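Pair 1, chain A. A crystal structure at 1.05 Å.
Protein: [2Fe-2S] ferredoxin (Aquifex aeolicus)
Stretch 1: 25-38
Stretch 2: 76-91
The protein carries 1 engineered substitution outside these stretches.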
# COMPACT_ATOMS: atom_id res chain seq x y z
N ARG A 25 11.16 -14.64 -1.37
CA ARG A 25 11.05 -15.10 0.00
C ARG A 25 9.65 -15.60 0.35
O ARG A 25 9.37 -15.82 1.50
CB ARG A 25 11.51 -13.99 0.97
CG ARG A 25 12.98 -13.61 0.88
CD ARG A 25 13.36 -12.54 1.89
NE ARG A 25 14.78 -12.28 2.02
CZ ARG A 25 15.51 -11.42 1.31
NH1 ARG A 25 14.95 -10.69 0.36
NH2 ARG A 25 16.79 -11.25 1.52
N GLY A 26 8.81 -15.79 -0.64
CA GLY A 26 7.50 -16.44 -0.50
C GLY A 26 6.34 -15.49 -0.38
O GLY A 26 5.25 -15.93 -0.02
N SER A 27 6.50 -14.18 -0.75
CA SER A 27 5.44 -13.26 -0.40
C SER A 27 4.22 -13.39 -1.30
O SER A 27 3.15 -12.92 -0.88
CB SER A 27 5.93 -11.82 -0.41
OG SER A 27 6.16 -11.40 -1.75
N ARG A 28 4.36 -13.93 -2.51
CA ARG A 28 3.09 -14.03 -3.29
C ARG A 28 2.21 -15.10 -2.68
O ARG A 28 1.01 -14.97 -2.77
CB ARG A 28 3.40 -14.25 -4.77
CG ARG A 28 4.11 -12.95 -5.24
CD ARG A 28 4.44 -13.06 -6.67
NE ARG A 28 5.06 -11.79 -7.03
CZ ARG A 28 5.42 -11.68 -8.30
NH1 ARG A 28 5.24 -12.66 -9.15
NH2 ARG A 28 6.00 -10.56 -8.71
N GLU A 29 2.80 -16.13 -2.06
CA GLU A 29 2.01 -17.12 -1.33
C GLU A 29 1.40 -16.52 -0.05
O GLU A 29 0.29 -16.89 0.36
CB GLU A 29 2.82 -18.35 -0.99
CG GLU A 29 3.10 -19.07 -2.30
CD GLU A 29 4.26 -18.54 -3.03
OE1 GLU A 29 5.03 -17.66 -2.63
OE2 GLU A 29 4.39 -19.10 -4.15
N VAL A 30 2.05 -15.58 0.57
CA VAL A 30 1.52 -14.80 1.69
C VAL A 30 0.29 -14.00 1.25
O VAL A 30 -0.77 -14.02 1.86
CB VAL A 30 2.56 -13.88 2.29
CG1 VAL A 30 1.96 -12.94 3.34
CG2 VAL A 30 3.65 -14.73 2.92
N PHE A 31 0.45 -13.27 0.14
CA PHE A 31 -0.62 -12.45 -0.42
C PHE A 31 -1.81 -13.36 -0.72
O PHE A 31 -2.96 -13.11 -0.39
CB PHE A 31 -0.17 -11.69 -1.67
CG PHE A 31 -1.26 -10.95 -2.38
CD1 PHE A 31 -1.80 -9.80 -1.82
CD2 PHE A 31 -1.76 -11.38 -3.60
CE1 PHE A 31 -2.82 -9.13 -2.45
CE2 PHE A 31 -2.82 -10.71 -4.21
CZ PHE A 31 -3.34 -9.62 -3.64
N GLN A 32 -1.60 -14.46 -1.39
CA GLN A 32 -2.63 -15.45 -1.74
C GLN A 32 -3.33 -15.94 -0.45
O GLN A 32 -4.53 -16.06 -0.42
CB GLN A 32 -2.01 -16.62 -2.46
CG GLN A 32 -2.70 -17.90 -2.87
CD GLN A 32 -1.73 -18.56 -3.86
OE1 GLN A 32 -0.65 -18.97 -3.42
NE2 GLN A 32 -2.06 -18.60 -5.14
N ALA A 33 -2.59 -16.24 0.58
CA ALA A 33 -3.16 -16.74 1.83
C ALA A 33 -4.05 -15.69 2.50
O ALA A 33 -5.15 -16.05 2.97
CB ALA A 33 -2.11 -17.21 2.79
N PHE A 34 -3.64 -14.45 2.47
CA PHE A 34 -4.52 -13.38 2.96
C PHE A 34 -5.81 -13.26 2.13
O PHE A 34 -6.88 -13.22 2.67
CB PHE A 34 -3.88 -11.98 3.02
CG PHE A 34 -3.02 -11.70 4.24
CD1 PHE A 34 -1.65 -11.64 4.18
CD2 PHE A 34 -3.64 -11.45 5.47
CE1 PHE A 34 -0.85 -11.33 5.26
CE2 PHE A 34 -2.84 -11.13 6.54
CZ PHE A 34 -1.46 -11.07 6.46
N MET A 35 -5.64 -13.25 0.82
CA MET A 35 -6.82 -13.26 -0.05
C MET A 35 -7.72 -14.49 0.19
O MET A 35 -8.94 -14.35 0.24
CB MET A 35 -6.42 -13.21 -1.52
CG MET A 35 -5.74 -11.90 -1.83
SD MET A 35 -6.82 -10.42 -1.75
CE MET A 35 -7.60 -10.51 -3.37
N GLU A 36 -7.18 -15.71 0.34
CA GLU A 36 -8.05 -16.85 0.61
C GLU A 36 -8.77 -16.69 1.94
O GLU A 36 -9.93 -17.06 2.11
CB GLU A 36 -7.26 -18.16 0.60
CG GLU A 36 -6.70 -18.47 -0.78
CD GLU A 36 -5.80 -19.69 -0.72
OE1 GLU A 36 -5.28 -19.95 -1.82
OE2 GLU A 36 -5.66 -20.29 0.37
N LYS A 37 -8.13 -16.11 2.95
CA LYS A 37 -8.88 -15.91 4.19
C LYS A 37 -9.98 -14.85 4.10
O LYS A 37 -11.12 -15.09 4.49
CB LYS A 37 -7.93 -15.47 5.29
CG LYS A 37 -6.95 -16.54 5.74
CD LYS A 37 -7.70 -17.65 6.49
CE LYS A 37 -7.60 -17.38 7.98
NZ LYS A 37 -8.00 -18.57 8.79
N ILE A 38 -9.58 -13.68 3.65
CA ILE A 38 -10.38 -12.48 3.76
C ILE A 38 -11.65 -12.81 3.02
O ILE A 38 -12.68 -12.32 3.52
CB ILE A 38 -9.67 -11.22 3.18
CG1 ILE A 38 -8.33 -11.02 3.90
CG2 ILE A 38 -10.47 -9.95 3.17
CD1 ILE A 38 -8.45 -10.27 5.20
N GLN A 76 9.40 -11.14 7.70
CA GLN A 76 9.61 -12.58 7.68
C GLN A 76 8.32 -13.37 7.66
O GLN A 76 8.26 -14.47 8.21
CB GLN A 76 10.52 -13.07 8.82
CG GLN A 76 11.79 -12.28 8.90
CD GLN A 76 12.57 -12.87 10.08
OE1 GLN A 76 13.47 -13.61 9.91
NE2 GLN A 76 12.11 -12.54 11.30
N VAL A 77 7.26 -12.80 7.09
CA VAL A 77 5.97 -13.46 7.16
C VAL A 77 5.95 -14.69 6.25
O VAL A 77 6.30 -14.60 5.07
CB VAL A 77 4.84 -12.50 6.79
CG1 VAL A 77 3.49 -13.17 6.92
CG2 VAL A 77 4.91 -11.24 7.64
N LYS A 78 5.52 -15.80 6.79
CA LYS A 78 5.30 -17.03 6.03
C LYS A 78 3.83 -17.22 5.75
O LYS A 78 3.00 -16.73 6.52
CB LYS A 78 5.76 -18.26 6.81
CG LYS A 78 7.25 -18.31 7.10
CD LYS A 78 7.55 -19.53 8.02
CE LYS A 78 9.04 -19.73 8.16
NZ LYS A 78 9.29 -20.95 9.00
N PRO A 79 3.47 -17.95 4.71
CA PRO A 79 2.04 -18.25 4.52
C PRO A 79 1.41 -18.88 5.75
O PRO A 79 0.24 -18.58 6.09
CB PRO A 79 2.06 -19.16 3.29
CG PRO A 79 3.26 -18.70 2.55
CD PRO A 79 4.30 -18.46 3.61
N GLU A 80 2.15 -19.69 6.48
CA GLU A 80 1.67 -20.35 7.70
C GLU A 80 1.41 -19.39 8.84
O GLU A 80 0.77 -19.77 9.82
CB GLU A 80 2.70 -21.39 8.20
CG GLU A 80 2.91 -22.53 7.24
CD GLU A 80 3.87 -22.36 6.10
OE1 GLU A 80 4.36 -21.28 5.77
OE2 GLU A 80 4.16 -23.40 5.45
N ASP A 81 1.87 -18.14 8.75
CA ASP A 81 1.62 -17.14 9.76
C ASP A 81 0.36 -16.33 9.47
O ASP A 81 -0.07 -15.58 10.37
CB ASP A 81 2.79 -16.14 9.79
CG ASP A 81 4.05 -16.83 10.22
OD1 ASP A 81 4.02 -17.58 11.24
OD2 ASP A 81 5.09 -16.56 9.60
N VAL A 82 -0.19 -16.42 8.29
CA VAL A 82 -1.31 -15.54 7.93
C VAL A 82 -2.51 -15.80 8.86
O VAL A 82 -3.16 -14.85 9.29
CB VAL A 82 -1.64 -15.70 6.45
CG1 VAL A 82 -2.97 -15.02 6.13
CG2 VAL A 82 -0.49 -15.11 5.62
N ASP A 83 -2.78 -17.06 9.21
CA ASP A 83 -3.91 -17.28 10.08
C ASP A 83 -3.77 -16.56 11.42
O ASP A 83 -4.72 -15.99 11.91
CB ASP A 83 -4.08 -18.76 10.39
CG ASP A 83 -4.67 -19.53 9.25
OD1 ASP A 83 -5.23 -18.95 8.32
OD2 ASP A 83 -4.41 -20.72 9.52
N GLU A 84 -2.57 -16.61 12.01
CA GLU A 84 -2.39 -15.95 13.31
C GLU A 84 -2.58 -14.47 13.15
O GLU A 84 -3.18 -13.79 14.01
CB GLU A 84 -1.03 -16.30 13.91
CG GLU A 84 -0.90 -15.82 15.32
CD GLU A 84 0.43 -16.07 16.02
OE1 GLU A 84 1.30 -16.74 15.44
OE2 GLU A 84 0.60 -15.63 17.17
N ILE A 85 -2.03 -13.86 12.08
CA ILE A 85 -2.23 -12.42 11.92
C ILE A 85 -3.71 -12.11 11.74
O ILE A 85 -4.20 -11.13 12.33
CB ILE A 85 -1.38 -11.91 10.72
CG1 ILE A 85 0.12 -12.04 10.97
CG2 ILE A 85 -1.79 -10.47 10.37
CD1 ILE A 85 1.01 -11.81 9.77
N VAL A 86 -4.43 -12.88 10.94
CA VAL A 86 -5.85 -12.66 10.76
C VAL A 86 -6.60 -12.76 12.10
O VAL A 86 -7.40 -11.90 12.45
CB VAL A 86 -6.38 -13.68 9.73
CG1 VAL A 86 -7.90 -13.72 9.73
CG2 VAL A 86 -5.80 -13.36 8.36
N GLU A 87 -6.38 -13.85 12.82
CA GLU A 87 -7.11 -14.09 14.05
C GLU A 87 -6.79 -13.08 15.11
O GLU A 87 -7.68 -12.41 15.71
CB GLU A 87 -6.79 -15.50 14.54
CG GLU A 87 -7.18 -16.62 13.59
CD GLU A 87 -8.64 -16.68 13.20
OE1 GLU A 87 -9.48 -16.74 14.13
OE2 GLU A 87 -9.06 -16.61 12.04
N LYS A 88 -5.51 -12.94 15.41
CA LYS A 88 -5.09 -12.17 16.56
C LYS A 88 -5.16 -10.68 16.30
O LYS A 88 -5.58 -9.89 17.15
CB LYS A 88 -3.68 -12.57 17.01
CG LYS A 88 -3.52 -14.01 17.52
CD LYS A 88 -4.42 -14.25 18.76
CE LYS A 88 -4.08 -15.57 19.41
NZ LYS A 88 -5.25 -16.10 20.16
N HIS A 89 -4.72 -10.24 15.11
CA HIS A 89 -4.62 -8.83 14.77
C HIS A 89 -5.83 -8.35 13.98
O HIS A 89 -6.52 -7.40 14.46
CB HIS A 89 -3.27 -8.59 14.06
CG HIS A 89 -3.00 -7.14 13.82
ND1 HIS A 89 -1.86 -6.77 13.14
CD2 HIS A 89 -3.63 -6.01 14.17
CE1 HIS A 89 -1.86 -5.44 13.10
NE2 HIS A 89 -2.95 -4.96 13.70
N LEU A 90 -6.09 -8.91 12.83
CA LEU A 90 -7.14 -8.28 11.98
C LEU A 90 -8.49 -8.43 12.64
O LEU A 90 -9.29 -7.50 12.52
CB LEU A 90 -7.11 -8.86 10.57
CG LEU A 90 -5.77 -8.73 9.88
CD1 LEU A 90 -5.90 -9.24 8.45
CD2 LEU A 90 -5.21 -7.34 9.89
N LYS A 91 -8.75 -9.55 13.32
CA LYS A 91 -10.02 -9.72 14.01
C LYS A 91 -9.89 -9.31 15.48
O LYS A 91 -10.77 -8.64 15.96
CB LYS A 91 -10.49 -11.16 13.95
CG LYS A 91 -10.93 -11.54 12.54
CD LYS A 91 -11.26 -13.00 12.61
CE LYS A 91 -12.03 -13.34 11.37
NZ LYS A 91 -12.56 -14.73 11.64
O HOH W 1 7.79 -16.50 3.66

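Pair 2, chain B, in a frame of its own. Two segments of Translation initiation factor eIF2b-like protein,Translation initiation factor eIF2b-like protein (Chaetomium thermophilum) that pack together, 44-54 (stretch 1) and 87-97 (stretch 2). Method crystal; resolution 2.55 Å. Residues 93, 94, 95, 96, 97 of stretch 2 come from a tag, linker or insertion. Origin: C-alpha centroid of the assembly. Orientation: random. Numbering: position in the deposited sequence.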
# COMPACT_ATOMS: atom_id res chain seq x y z
N GLU B 44 -1.54 6.72 4.22
CA GLU B 44 -1.99 8.01 3.71
C GLU B 44 -0.85 8.64 2.93
O GLU B 44 -1.04 9.58 2.15
CB GLU B 44 -2.45 8.94 4.84
CG GLU B 44 -1.37 9.32 5.82
CD GLU B 44 -1.91 10.17 6.96
OE1 GLU B 44 -3.02 10.72 6.81
OE2 GLU B 44 -1.22 10.28 8.00
N CYS B 45 0.34 8.10 3.16
CA CYS B 45 1.52 8.42 2.38
C CYS B 45 1.37 7.90 0.94
O CYS B 45 1.78 8.56 -0.01
CB CYS B 45 2.76 7.84 3.06
SG CYS B 45 4.22 7.64 2.06
N ALA B 46 0.77 6.72 0.79
CA ALA B 46 0.58 6.11 -0.52
C ALA B 46 -0.26 7.02 -1.43
O ALA B 46 0.10 7.26 -2.58
CB ALA B 46 -0.09 4.76 -0.39
N GLY B 47 -1.36 7.53 -0.89
CA GLY B 47 -2.23 8.43 -1.61
C GLY B 47 -1.54 9.74 -1.98
O GLY B 47 -1.73 10.26 -3.08
N ALA B 48 -0.73 10.25 -1.06
CA ALA B 48 -0.02 11.51 -1.28
C ALA B 48 0.94 11.38 -2.46
O ALA B 48 1.05 12.29 -3.27
CB ALA B 48 0.73 11.94 -0.02
N ILE B 49 1.61 10.24 -2.56
CA ILE B 49 2.52 9.99 -3.67
C ILE B 49 1.76 9.97 -5.00
O ILE B 49 2.19 10.57 -5.98
CB ILE B 49 3.28 8.65 -3.50
CG1 ILE B 49 4.08 8.67 -2.20
CG2 ILE B 49 4.19 8.40 -4.68
CD1 ILE B 49 5.12 9.78 -2.13
N ALA B 50 0.61 9.30 -5.01
CA ALA B 50 -0.21 9.20 -6.21
C ALA B 50 -0.66 10.59 -6.69
O ALA B 50 -0.62 10.89 -7.88
CB ALA B 50 -1.42 8.30 -5.96
N GLN B 51 -1.08 11.43 -5.75
CA GLN B 51 -1.52 12.78 -6.09
C GLN B 51 -0.39 13.66 -6.60
O GLN B 51 -0.58 14.44 -7.54
CB GLN B 51 -2.19 13.43 -4.87
CG GLN B 51 -3.68 13.14 -4.79
CD GLN B 51 -4.29 13.58 -3.48
OE1 GLN B 51 -3.67 13.45 -2.42
NE2 GLN B 51 -5.50 14.11 -3.54
N LEU B 52 0.78 13.55 -5.98
CA LEU B 52 1.94 14.32 -6.41
C LEU B 52 2.38 13.86 -7.80
O LEU B 52 2.71 14.70 -8.65
CB LEU B 52 3.09 14.18 -5.39
CG LEU B 52 4.35 15.05 -5.54
CD1 LEU B 52 5.33 14.52 -6.59
CD2 LEU B 52 3.97 16.50 -5.81
N LEU B 53 2.40 12.55 -8.03
CA LEU B 53 2.79 12.00 -9.32
C LEU B 53 1.81 12.43 -10.41
O LEU B 53 2.21 12.68 -11.56
CB LEU B 53 2.89 10.48 -9.26
CG LEU B 53 4.07 9.95 -8.44
CD1 LEU B 53 4.22 8.45 -8.61
CD2 LEU B 53 5.37 10.68 -8.81
N ARG B 54 0.54 12.54 -10.05
CA ARG B 54 -0.48 13.03 -10.98
C ARG B 54 -0.17 14.46 -11.41
O ARG B 54 -0.35 14.82 -12.58
CB ARG B 54 -1.86 12.97 -10.35
CG ARG B 54 -2.99 13.23 -11.33
CD ARG B 54 -4.34 13.14 -10.64
NE ARG B 54 -5.42 13.52 -11.54
CZ ARG B 54 -5.95 14.74 -11.60
NH1 ARG B 54 -5.50 15.70 -10.81
NH2 ARG B 54 -6.94 14.99 -12.45
N PRO B 87 8.23 1.78 2.37
CA PRO B 87 8.40 1.09 1.09
C PRO B 87 7.21 1.20 0.14
O PRO B 87 7.33 0.83 -1.03
CB PRO B 87 8.61 -0.37 1.51
CG PRO B 87 7.96 -0.49 2.88
CD PRO B 87 7.66 0.90 3.41
N VAL B 88 6.08 1.71 0.63
CA VAL B 88 4.90 1.86 -0.23
C VAL B 88 5.12 2.95 -1.28
O VAL B 88 4.51 2.91 -2.35
CB VAL B 88 3.63 2.16 0.60
CG1 VAL B 88 3.67 3.57 1.20
CG2 VAL B 88 2.41 1.98 -0.25
N ILE B 89 5.97 3.92 -0.97
CA ILE B 89 6.26 5.02 -1.90
C ILE B 89 6.78 4.47 -3.23
O ILE B 89 6.27 4.83 -4.30
CB ILE B 89 7.29 6.00 -1.32
CG1 ILE B 89 6.74 6.64 -0.04
CG2 ILE B 89 7.66 7.07 -2.34
CD1 ILE B 89 7.77 7.45 0.73
N GLY B 90 7.76 3.58 -3.16
CA GLY B 90 8.31 2.95 -4.34
C GLY B 90 7.26 2.17 -5.13
O GLY B 90 7.28 2.19 -6.36
N ASN B 91 6.36 1.49 -4.43
CA ASN B 91 5.30 0.73 -5.09
C ASN B 91 4.40 1.61 -5.95
O ASN B 91 4.08 1.26 -7.09
CB ASN B 91 4.44 -0.02 -4.08
CG ASN B 91 5.24 -1.02 -3.27
OD1 ASN B 91 6.36 -1.39 -3.63
ND2 ASN B 91 4.65 -1.48 -2.17
N ILE B 92 3.98 2.74 -5.40
CA ILE B 92 3.12 3.65 -6.12
C ILE B 92 3.83 4.23 -7.34
O ILE B 92 3.24 4.35 -8.42
CB ILE B 92 2.63 4.79 -5.22
CG1 ILE B 92 1.90 4.20 -4.01
CG2 ILE B 92 1.71 5.73 -5.99
CD1 ILE B 92 0.80 3.24 -4.38
N VAL B 93 5.11 4.57 -7.16
CA VAL B 93 5.91 5.07 -8.27
C VAL B 93 5.96 4.06 -9.41
O VAL B 93 5.71 4.41 -10.56
CB VAL B 93 7.34 5.40 -7.81
CG1 VAL B 93 8.21 5.80 -9.01
CG2 VAL B 93 7.31 6.50 -6.76
N ARG B 94 6.25 2.81 -9.08
CA ARG B 94 6.31 1.76 -10.10
C ARG B 94 4.95 1.47 -10.74
O ARG B 94 4.88 1.19 -11.94
CB ARG B 94 6.90 0.48 -9.50
CG ARG B 94 8.28 0.71 -8.90
CD ARG B 94 8.86 -0.56 -8.32
NE ARG B 94 9.92 -0.26 -7.35
CZ ARG B 94 11.20 -0.06 -7.66
NH1 ARG B 94 11.60 -0.14 -8.93
NH2 ARG B 94 12.07 0.20 -6.71
N ARG B 95 3.88 1.55 -9.96
CA ARG B 95 2.53 1.38 -10.51
C ARG B 95 2.23 2.47 -11.55
O ARG B 95 1.66 2.20 -12.61
CB ARG B 95 1.48 1.40 -9.40
CG ARG B 95 1.46 0.18 -8.50
CD ARG B 95 0.96 -1.05 -9.23
NE ARG B 95 -0.40 -0.86 -9.71
CZ ARG B 95 -1.48 -1.04 -8.96
NH1 ARG B 95 -1.36 -1.42 -7.69
NH2 ARG B 95 -2.68 -0.85 -9.48
N VAL B 96 2.60 3.71 -11.24
CA VAL B 96 2.40 4.82 -12.17
C VAL B 96 3.27 4.65 -13.42
O VAL B 96 2.81 4.91 -14.54
CB VAL B 96 2.71 6.17 -11.50
CG1 VAL B 96 2.73 7.29 -12.53
CG2 VAL B 96 1.67 6.46 -10.40
N LEU B 97 4.50 4.20 -13.23
CA LEU B 97 5.39 3.91 -14.35
C LEU B 97 4.78 2.82 -15.24
O LEU B 97 4.83 2.91 -16.46
CB LEU B 97 6.77 3.47 -13.86
CG LEU B 97 7.66 4.51 -13.17
CD1 LEU B 97 8.89 3.84 -12.56
CD2 LEU B 97 8.07 5.60 -14.15

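The sharpest difference lies at one matched position, A:Lys37 and B:Leu53, whose CA atoms superpose to 0.3 Å. In pair 1 it carries charge: A:Lys37 sits among A:Val82, A:Asp83, A:Val86 and A:Glu87, and its NZ forms a salt bridge with OD1 of A:Asp83 at 2.8 Å. The accompanying hydrogen bond is weak, and the placement of that OD1 is less certain because it crowds a neighbouring atom. A longer salt bridge runs from A:Lys37 NZ to A:Glu87 OE2, 3.9 Å. In pair 2 an apolar side chain takes the position: B:Leu53 CD1 lies 3.7 Å from B:Val96 CG2 and 4.1 Å from B:Val93 CG2. B:Val93, which matches A:Asp83, and B:Val96 both belong to an engineered linker. No hydrogen bond crosses pair 2.

The backbone frame is nonetheless shared. Fourteen central residues superpose with an RMSD of 0.7 Å, and both helix pairs cross with the same sign, at -45° in pair 1 and -35° in pair 2. The axes approach to 10.1 Å in pair 1 and 8.9 Å in pair 2.

The closer approach accompanies smaller side chains at two matched positions. A:Phe34 corresponds to B:Ala50 (CA atoms 0.1 Å apart). The phenylalanine fills a pocket formed by A:Val82, A:Ile85, A:Val86 and A:Leu90; A:Val82 CG1 stands over one ring face, 3.8 Å from the centroid of the A:Phe34 ring and 15° off its normal, while A:Ile85 CG2 meets the edge, 4.0 Å from A:Phe34 CZ. B:Ala50 offers a single methyl, its CB 4.1 Å from B:Ile92 CG2. Likewise A:Val30 matches B:Ala46: the valine spans A:Val77, A:Pro79 and A:Val82, with CG1 3.9 Å from A:Val77 CG1, whereas B:Ala46 CB packs 3.7 Å from B:Val88 CG2.

Bulk is redistributed rather than simply lost. At A:Ala33 and B:Ile49 the order reverses: A:Ala33 CB reaches A:Val82 CG2 at 3.9 Å, while B:Ile49 sends CD1 to within 3.7 Å of B:Ile89 CG2 and CG2 to within 3.9 Å of B:Ile92 CG2. On the second stretch, A:Val82 and B:Ile92 match and both point toward the opposing helix: A:Val82 touches A:Val30, A:Ala33 and A:Phe34, and B:Ile92 touches their matches B:Ala46, B:Ile49 and B:Ala50.

The second stretches fit less evenly: A:Pro79 and B:Ile89, and A:Glu80 and B:Gly90, have CA atoms 1.4 Å apart, whereas A:Ile85 and B:Arg95 agree to 0.4 Å. Both A:Pro79 and B:Ile89 nevertheless meet the first helix, A:Pro79 CG at 3.6 Å from A:Glu29 CB and B:Ile89 CG1 at 3.4 Å from B:Cys45 SG.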